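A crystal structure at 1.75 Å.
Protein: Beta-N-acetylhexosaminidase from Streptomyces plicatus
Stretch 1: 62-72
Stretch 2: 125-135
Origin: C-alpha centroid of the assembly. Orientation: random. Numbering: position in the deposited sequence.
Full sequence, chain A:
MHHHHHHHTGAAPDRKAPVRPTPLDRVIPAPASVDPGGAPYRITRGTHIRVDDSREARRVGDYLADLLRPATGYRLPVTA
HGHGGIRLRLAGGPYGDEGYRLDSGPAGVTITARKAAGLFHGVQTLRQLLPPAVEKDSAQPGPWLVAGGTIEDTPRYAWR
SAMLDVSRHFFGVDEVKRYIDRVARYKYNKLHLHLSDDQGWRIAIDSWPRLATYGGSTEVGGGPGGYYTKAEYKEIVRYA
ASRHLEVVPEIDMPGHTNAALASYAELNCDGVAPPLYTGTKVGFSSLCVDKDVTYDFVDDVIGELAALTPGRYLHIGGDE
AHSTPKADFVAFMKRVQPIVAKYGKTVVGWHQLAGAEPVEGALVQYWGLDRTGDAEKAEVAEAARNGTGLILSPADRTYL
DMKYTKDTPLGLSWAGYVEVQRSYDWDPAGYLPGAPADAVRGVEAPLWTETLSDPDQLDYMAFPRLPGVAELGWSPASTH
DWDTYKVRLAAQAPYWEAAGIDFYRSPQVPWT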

# COMPACT_ATOMS: atom_id res chain seq x y z
N ASP A 62 16.10 11.25 -12.02
CA ASP A 62 17.03 10.16 -11.77
C ASP A 62 16.28 8.85 -11.59
O ASP A 62 16.74 7.79 -12.01
N TYR A 63 15.12 8.92 -10.94
CA TYR A 63 14.29 7.74 -10.71
C TYR A 63 13.89 7.13 -12.05
O TYR A 63 13.96 5.91 -12.26
N LEU A 64 13.45 7.99 -12.97
CA LEU A 64 13.03 7.55 -14.29
C LEU A 64 14.20 6.96 -15.07
O LEU A 64 14.09 5.89 -15.67
N ALA A 65 15.33 7.66 -15.07
CA ALA A 65 16.51 7.19 -15.79
C ALA A 65 16.90 5.79 -15.29
O ALA A 65 17.19 4.90 -16.10
N ASP A 66 16.89 5.61 -13.98
CA ASP A 66 17.23 4.31 -13.40
C ASP A 66 16.29 3.20 -13.87
O ASP A 66 16.70 2.06 -14.05
N LEU A 67 15.01 3.54 -14.06
CA LEU A 67 14.04 2.55 -14.52
C LEU A 67 14.26 2.16 -15.97
O LEU A 67 14.02 1.02 -16.36
N LEU A 68 14.72 3.11 -16.78
CA LEU A 68 14.90 2.87 -18.21
C LEU A 68 16.28 2.42 -18.69
O LEU A 68 16.37 1.71 -19.70
N ARG A 69 17.33 2.82 -17.99
CA ARG A 69 18.68 2.48 -18.42
C ARG A 69 19.00 1.00 -18.69
O ARG A 69 19.60 0.68 -19.71
N PRO A 70 18.61 0.09 -17.78
CA PRO A 70 18.90 -1.33 -18.00
C PRO A 70 18.36 -1.93 -19.30
O PRO A 70 19.11 -2.53 -20.08
N ALA A 71 17.06 -1.77 -19.54
CA ALA A 71 16.44 -2.32 -20.74
C ALA A 71 16.78 -1.59 -22.03
O ALA A 71 16.86 -2.21 -23.09
N THR A 72 16.98 -0.28 -21.95
CA THR A 72 17.32 0.49 -23.14
C THR A 72 18.82 0.46 -23.39
O THR A 72 19.26 0.41 -24.54
N THR A 125 2.76 6.04 -15.23
CA THR A 125 1.92 5.86 -16.41
C THR A 125 2.83 5.61 -17.61
O THR A 125 2.57 4.72 -18.43
N LEU A 126 3.90 6.39 -17.71
CA LEU A 126 4.84 6.26 -18.81
C LEU A 126 5.42 4.85 -18.93
O LEU A 126 5.54 4.32 -20.04
N ARG A 127 5.77 4.24 -17.80
CA ARG A 127 6.34 2.90 -17.86
C ARG A 127 5.35 1.85 -18.36
O ARG A 127 5.76 0.77 -18.77
N GLN A 128 4.06 2.18 -18.33
CA GLN A 128 3.05 1.25 -18.83
C GLN A 128 2.78 1.50 -20.31
O GLN A 128 2.30 0.61 -21.02
N LEU A 129 3.08 2.71 -20.78
CA LEU A 129 2.89 3.04 -22.19
C LEU A 129 4.03 2.42 -23.00
O LEU A 129 3.86 2.04 -24.15
N LEU A 130 5.20 2.30 -22.37
CA LEU A 130 6.35 1.68 -23.02
C LEU A 130 6.07 0.18 -23.07
O LEU A 130 5.22 -0.32 -22.32
N PRO A 131 6.76 -0.56 -23.95
CA PRO A 131 6.59 -2.02 -24.10
C PRO A 131 7.13 -2.85 -22.94
O PRO A 131 7.97 -2.39 -22.17
N PRO A 132 6.65 -4.10 -22.80
CA PRO A 132 7.07 -5.02 -21.74
C PRO A 132 8.58 -5.17 -21.62
O PRO A 132 9.10 -5.42 -20.53
N ALA A 133 9.28 -5.03 -22.74
CA ALA A 133 10.73 -5.16 -22.75
C ALA A 133 11.41 -4.19 -21.79
O ALA A 133 12.54 -4.40 -21.38
N VAL A 134 10.70 -3.12 -21.44
CA VAL A 134 11.25 -2.11 -20.53
C VAL A 134 11.57 -2.70 -19.15
O VAL A 134 12.35 -2.12 -18.39
N GLU A 135 10.98 -3.85 -18.85
CA GLU A 135 11.19 -4.52 -17.56
C GLU A 135 12.48 -5.34 -17.49
O GLU A 135 12.90 -5.75 -16.41

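What fills the space between two helices whose axes run 18° from parallel and come no nearer than 11.7 Å? Leucines do much of the work. Leu-64 (t, p) leaves its helix sideways, yet its end bends inward, and CD1 lies 4.2 Å from CD2 of Leu-126, which points toward it with the same t, p rotamer. One turn on, Leu-68 (m, t) also reaches in with its tip.

Where does the tip of Leu-68 lodge? It enters a hollow formed where the second helix gives way to loop and then a 3-10 segment. Leu-68 CD2 sits 3.6 Å from Leu-130 CD1 and also 3.6 Å from Val-134 CG2, so one methyl touches both walls. Leu-130 (m, t) points toward the first helix, whereas Val-134 (p) stands sideways.

Why can the backbones come so close near Ala-71? The CA atoms of Ala-71 and Val-134 are just 5.2 Å apart, and the alanine offers a single methyl as its bump. Its CB points toward the 3-10 segment and rests against carbonyl oxygens, 3.2 Å from Ala-133 O and 3.4 Å from Val-134 O.

How does Arg-127 fit among its neighbours? Pointing toward the first helix (p, t, m), it carries its guanidinium to Leu-67 (m, t), whose CD2 covers one face, 3.7 Å from Arg-127 NH2. Tyr-63 (t) brings its OH obliquely to 3.5 Å from Arg-127 NH1.

What joins the stretches where no direct hydrogen bond does? Two waters bridge Leu-67 O and Val-134 O, carbonyls that cannot bond each other. Water 2 donates to both, at 2.9 Å from Leu-67 O and 2.8 Å from Val-134 O. Water 1 lies 2.7 Å from Leu-67 O and 2.9 Å from Val-134 O, and accepts from Ala-71 N at 2.9 Å, serving an amide left free by the helix kink.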

# COMPACT_ATOMS: atom_id res chain seq x y z
CB ASP A 62 17.88 10.43 -10.52
CG ASP A 62 18.81 11.61 -10.68
OD1 ASP A 62 19.28 11.86 -11.80
OD2 ASP A 62 19.09 12.28 -9.66
CB TYR A 63 13.04 8.11 -9.92
CG TYR A 63 12.03 7.00 -9.81
CD1 TYR A 63 12.20 5.96 -8.90
CD2 TYR A 63 10.90 6.97 -10.64
CE1 TYR A 63 11.27 4.92 -8.80
CE2 TYR A 63 9.98 5.94 -10.55
CZ TYR A 63 10.16 4.92 -9.64
OH TYR A 63 9.24 3.91 -9.55
CB LEU A 64 12.43 8.72 -15.07
CG LEU A 64 12.12 8.44 -16.55
CD1 LEU A 64 11.12 7.29 -16.66
CD2 LEU A 64 11.56 9.70 -17.20
CB ALA A 65 17.68 8.15 -15.59
CB ASP A 66 17.22 4.38 -11.86
CG ASP A 66 18.41 5.13 -11.30
OD1 ASP A 66 19.40 5.34 -12.03
OD2 ASP A 66 18.37 5.50 -10.10
CB LEU A 67 12.61 3.08 -14.39
CG LEU A 67 11.94 3.21 -13.02
CD1 LEU A 67 10.57 3.84 -13.21
CD2 LEU A 67 11.81 1.84 -12.38
CB LEU A 68 14.51 4.13 -18.99
CG LEU A 68 13.10 4.69 -18.77
CD1 LEU A 68 12.90 5.92 -19.65
CD2 LEU A 68 12.07 3.63 -19.09
CB ARG A 69 19.70 3.08 -17.45
CG ARG A 69 19.86 4.60 -17.62
CD ARG A 69 20.69 5.24 -16.52
NE ARG A 69 20.72 6.70 -16.66
CZ ARG A 69 21.00 7.54 -15.67
NH1 ARG A 69 21.27 7.08 -14.46
NH2 ARG A 69 21.01 8.86 -15.89
CB PRO A 70 18.29 -2.00 -16.77
CG PRO A 70 18.43 -0.93 -15.71
CD PRO A 70 17.99 0.30 -16.46
CB ALA A 71 14.91 -2.37 -20.56
CB THR A 72 16.92 1.98 -23.01
OG1 THR A 72 17.65 2.57 -21.93
CG2 THR A 72 15.42 2.11 -22.77
CB THR A 125 1.05 7.10 -16.66
OG1 THR A 125 0.05 7.17 -15.64
CG2 THR A 125 0.39 7.04 -18.03
CB LEU A 126 5.98 7.27 -18.66
CG LEU A 126 7.09 7.22 -19.72
CD1 LEU A 126 6.50 7.46 -21.11
CD2 LEU A 126 8.14 8.28 -19.40
CB ARG A 127 6.92 2.51 -16.49
CG ARG A 127 5.92 2.42 -15.36
CD ARG A 127 6.62 2.39 -14.00
NE ARG A 127 7.49 1.23 -13.82
CZ ARG A 127 7.96 0.83 -12.63
NH1 ARG A 127 7.63 1.50 -11.53
NH2 ARG A 127 8.74 -0.24 -12.55
CB GLN A 128 1.76 1.36 -18.01
CG GLN A 128 1.85 0.65 -16.66
CD GLN A 128 0.53 0.61 -15.92
OE1 GLN A 128 -0.52 0.37 -16.52
NE2 GLN A 128 0.57 0.82 -14.61
CB LEU A 129 2.87 4.56 -22.39
CG LEU A 129 1.67 5.26 -21.72
CD1 LEU A 129 1.80 6.77 -21.87
CD2 LEU A 129 0.38 4.77 -22.36
CB LEU A 130 7.62 1.97 -22.22
CG LEU A 130 8.14 3.40 -22.35
CD1 LEU A 130 9.20 3.68 -21.29
CD2 LEU A 130 8.71 3.60 -23.74
CB PRO A 131 7.32 -2.31 -25.41
CG PRO A 131 8.45 -1.33 -25.36
CD PRO A 131 7.77 -0.06 -24.90
CB PRO A 132 6.40 -6.33 -22.14
CG PRO A 132 5.16 -5.88 -22.84
CD PRO A 132 5.67 -4.74 -23.69
CB ALA A 133 11.26 -4.94 -24.17
CB VAL A 134 10.26 -0.92 -20.39
CG1 VAL A 134 9.07 -1.31 -19.52
CG2 VAL A 134 10.98 0.30 -19.81
CB GLU A 135 10.01 -5.44 -17.25
CG GLU A 135 8.65 -4.77 -17.12
CD GLU A 135 8.57 -3.80 -15.95
OE1 GLU A 135 9.35 -3.94 -14.99
OE2 GLU A 135 7.70 -2.91 -15.99
O HOH W 1 14.97 -1.20 -17.61
O HOH W 2 11.66 -0.71 -16.04